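Local coordinates for protein zinc-finger (Saccharomonospora viridis, PDB 3RMS) that is of unknown function but binds a zinc ion through a three-cysteine, one-histidine site of the zinc-finger kind, at residues A[56-61]-A[82-87]. Numbering follows the deposited sequence.
Sequences DGECPV and HRFDWS. With ZN (zinc ion), chain D.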
loop_
_atom_site.group_PDB
_atom_site.type_symbol
_atom_site.label_atom_id
_atom_site.label_comp_id
_atom_site.label_asym_id
_atom_site.label_seq_id
_atom_site.Cartn_x
_atom_site.Cartn_y
_atom_site.Cartn_z
ATOM N N ASP A 56 6.722 -8.916 7.163
ATOM C CA ASP A 56 5.608 -9.013 6.193
ATOM C C ASP A 56 5.982 -8.336 4.853
ATOM O O ASP A 56 6.712 -7.323 4.812
ATOM C CB ASP A 56 4.322 -8.349 6.722
ATOM C CG ASP A 56 3.807 -8.971 8.029
ATOM O OD1 ASP A 56 4.234 -10.091 8.381
ATOM O OD2 ASP A 56 2.962 -8.344 8.711
ATOM N N GLY A 57 5.465 -8.898 3.766
ATOM C CA GLY A 57 5.590 -8.297 2.450
ATOM C C GLY A 57 4.927 -6.929 2.409
ATOM O O GLY A 57 4.046 -6.626 3.222
ATOM N N GLU A 58 5.335 -6.098 1.457
ATOM C CA GLU A 58 4.738 -4.773 1.303
ATOM C C GLU A 58 3.326 -4.882 0.725
ATOM O O GLU A 58 3.007 -5.793 -0.065
ATOM C CB GLU A 58 5.610 -3.862 0.429
ATOM C CG GLU A 58 7.078 -4.128 0.591
ATOM C CD GLU A 58 7.605 -5.029 -0.498
ATOM O OE1 GLU A 58 7.770 -4.549 -1.665
ATOM O OE2 GLU A 58 7.825 -6.236 -0.200
ATOM N N CYS A 59 2.463 -3.980 1.169
ATOM C CA CYS A 59 1.146 -3.842 0.571
ATOM C C CYS A 59 1.309 -3.267 -0.862
ATOM O O CYS A 59 1.724 -2.110 -1.028
ATOM C CB CYS A 59 0.288 -2.913 1.393
ATOM S SG CYS A 59 -1.318 -2.497 0.612
ATOM N N PRO A 60 0.977 -4.072 -1.886
ATOM C CA PRO A 60 1.150 -3.610 -3.286
ATOM C C PRO A 60 0.368 -2.326 -3.618
ATOM O O PRO A 60 0.897 -1.490 -4.341
ATOM C CB PRO A 60 0.640 -4.794 -4.123
ATOM C CG PRO A 60 0.729 -6.004 -3.191
ATOM C CD PRO A 60 0.428 -5.446 -1.817
ATOM N N VAL A 61 -0.847 -2.174 -3.098
ATOM C CA VAL A 61 -1.648 -0.995 -3.385
ATOM C C VAL A 61 -1.054 0.250 -2.744
ATOM O O VAL A 61 -1.009 1.281 -3.379
ATOM C CB VAL A 61 -3.139 -1.154 -2.964
ATOM C CG1 VAL A 61 -3.923 0.125 -3.282
ATOM C CG2 VAL A 61 -3.788 -2.370 -3.657
ATOM N N HIS A 82 5.101 -3.918 -11.780
ATOM C CA HIS A 82 5.330 -5.232 -12.367
ATOM C C HIS A 82 5.987 -6.229 -11.414
ATOM O O HIS A 82 5.984 -7.423 -11.665
ATOM C CB HIS A 82 6.141 -5.113 -13.667
ATOM C CG HIS A 82 5.315 -4.710 -14.851
ATOM N ND1 HIS A 82 4.671 -3.496 -14.930
ATOM C CD2 HIS A 82 4.996 -5.376 -15.987
ATOM C CE1 HIS A 82 4.001 -3.422 -16.066
ATOM N NE2 HIS A 82 4.181 -4.552 -16.727
ATOM N N ARG A 83 6.557 -5.771 -10.320
ATOM C CA ARG A 83 7.171 -6.723 -9.410
ATOM C C ARG A 83 6.179 -7.339 -8.400
ATOM O O ARG A 83 6.582 -8.150 -7.566
ATOM C CB ARG A 83 8.379 -6.106 -8.688
ATOM C CG ARG A 83 8.028 -5.275 -7.499
ATOM C CD ARG A 83 9.301 -4.745 -6.831
ATOM N NE ARG A 83 9.008 -4.113 -5.551
ATOM C CZ ARG A 83 9.691 -3.094 -5.033
ATOM N NH1 ARG A 83 10.737 -2.555 -5.680
ATOM N NH2 ARG A 83 9.301 -2.612 -3.857
ATOM N N PHE A 84 4.895 -6.982 -8.490
ATOM C CA PHE A 84 3.855 -7.604 -7.662
ATOM C C PHE A 84 2.939 -8.521 -8.492
ATOM O O PHE A 84 2.784 -8.320 -9.696
ATOM C CB PHE A 84 2.988 -6.533 -6.984
ATOM C CG PHE A 84 3.732 -5.674 -6.014
ATOM C CD1 PHE A 84 3.931 -6.097 -4.704
ATOM C CD2 PHE A 84 4.222 -4.437 -6.402
ATOM C CE1 PHE A 84 4.624 -5.302 -3.782
ATOM C CE2 PHE A 84 4.918 -3.633 -5.503
ATOM C CZ PHE A 84 5.127 -4.072 -4.175
ATOM N N ASP A 85 2.334 -9.512 -7.838
ATOM C CA ASP A 85 1.274 -10.311 -8.439
ATOM C C ASP A 85 -0.049 -9.670 -8.083
ATOM O O ASP A 85 -0.375 -9.507 -6.909
ATOM C CB ASP A 85 1.294 -11.757 -7.937
ATOM C CG ASP A 85 2.499 -12.541 -8.448
ATOM O OD1 ASP A 85 2.949 -12.264 -9.588
ATOM O OD2 ASP A 85 3.000 -13.425 -7.712
ATOM N N TRP A 86 -0.803 -9.298 -9.109
ATOM C CA TRP A 86 -2.040 -8.559 -8.920
ATOM C C TRP A 86 -3.275 -9.447 -9.056
ATOM O O TRP A 86 -3.642 -9.845 -10.166
ATOM C CB TRP A 86 -2.102 -7.401 -9.925
ATOM C CG TRP A 86 -1.048 -6.360 -9.632
ATOM C CD1 TRP A 86 0.203 -6.286 -10.176
ATOM C CD2 TRP A 86 -1.147 -5.270 -8.701
ATOM N NE1 TRP A 86 0.882 -5.219 -9.644
ATOM C CE2 TRP A 86 0.083 -4.581 -8.735
ATOM C CE3 TRP A 86 -2.156 -4.812 -7.848
ATOM C CZ2 TRP A 86 0.333 -3.442 -7.963
ATOM C CZ3 TRP A 86 -1.909 -3.682 -7.067
ATOM C CH2 TRP A 86 -0.663 -3.015 -7.130
ATOM N N SER A 87 -3.904 -9.758 -7.926
ATOM C CA SER A 87 -5.225 -10.363 -7.935
ATOM C C SER A 87 -6.255 -9.346 -8.446
ATOM O O SER A 87 -6.002 -8.145 -8.457
ATOM C CB SER A 87 -5.612 -10.841 -6.534
ATOM O OG SER A 87 -5.819 -9.740 -5.666
HETATM ZN ZN ZN D . -2.072 -0.890 2.056
#
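Pro60, the first residue of helix 60-69, meets two aromatic side chains of the loop between helices 74-81 and 88-98, a compact example of a proline held by CH-pi contacts. Pro60 CB lies over one face of the Phe84 ring, 3.9 Å from its centroid and 25° off the normal. Pro60 CG comes to 3.5 Å from Phe84 CD1. Pro60 CB also stands over a face of Trp86, 4.1 Å from the centroid of the six-membered ring, so one methylene serves both aromatics. Phe84 CB covers the same indole face as Pro60 CB. Val61 adds CG2 at the indole edge, 4.1 Å from CZ3 of Trp86.

Nearer the surface, Glu58 bends at chi2 and brings OE1 to the edge of the Arg83 guanidinium, near its plane. Glu58 OE1 and Arg83 NH2 form a salt bridge at 3.3 Å, whose hydrogen bond is weak (N-H...O 146°), with carboxylate and guanidinium planes turned 58° apart. Glu58 OE1 also lies 3.7 Å from Phe84 CZ, approaching the ring obliquely.

Further out, Trp86 is steadied by a hydrogen bond from NE1 to Ala81 O and packs on Ile91 and Leu94 of helix 88-98. Just before Pro60, Cys59 is the N-cap residue of helix 60-69 and binds zinc through SG at 2.3 Å, together with His17, Cys36 and Cys62.

The zinc ligand is therefore followed directly by the proline that packs on the aromatics, joining the end of the zinc site and the start of helix 60-69 to the loop between helices 74-81 and 88-98. This junction rests chiefly on apolar and CH-pi packing, with the ion pair a weak addition at its margin.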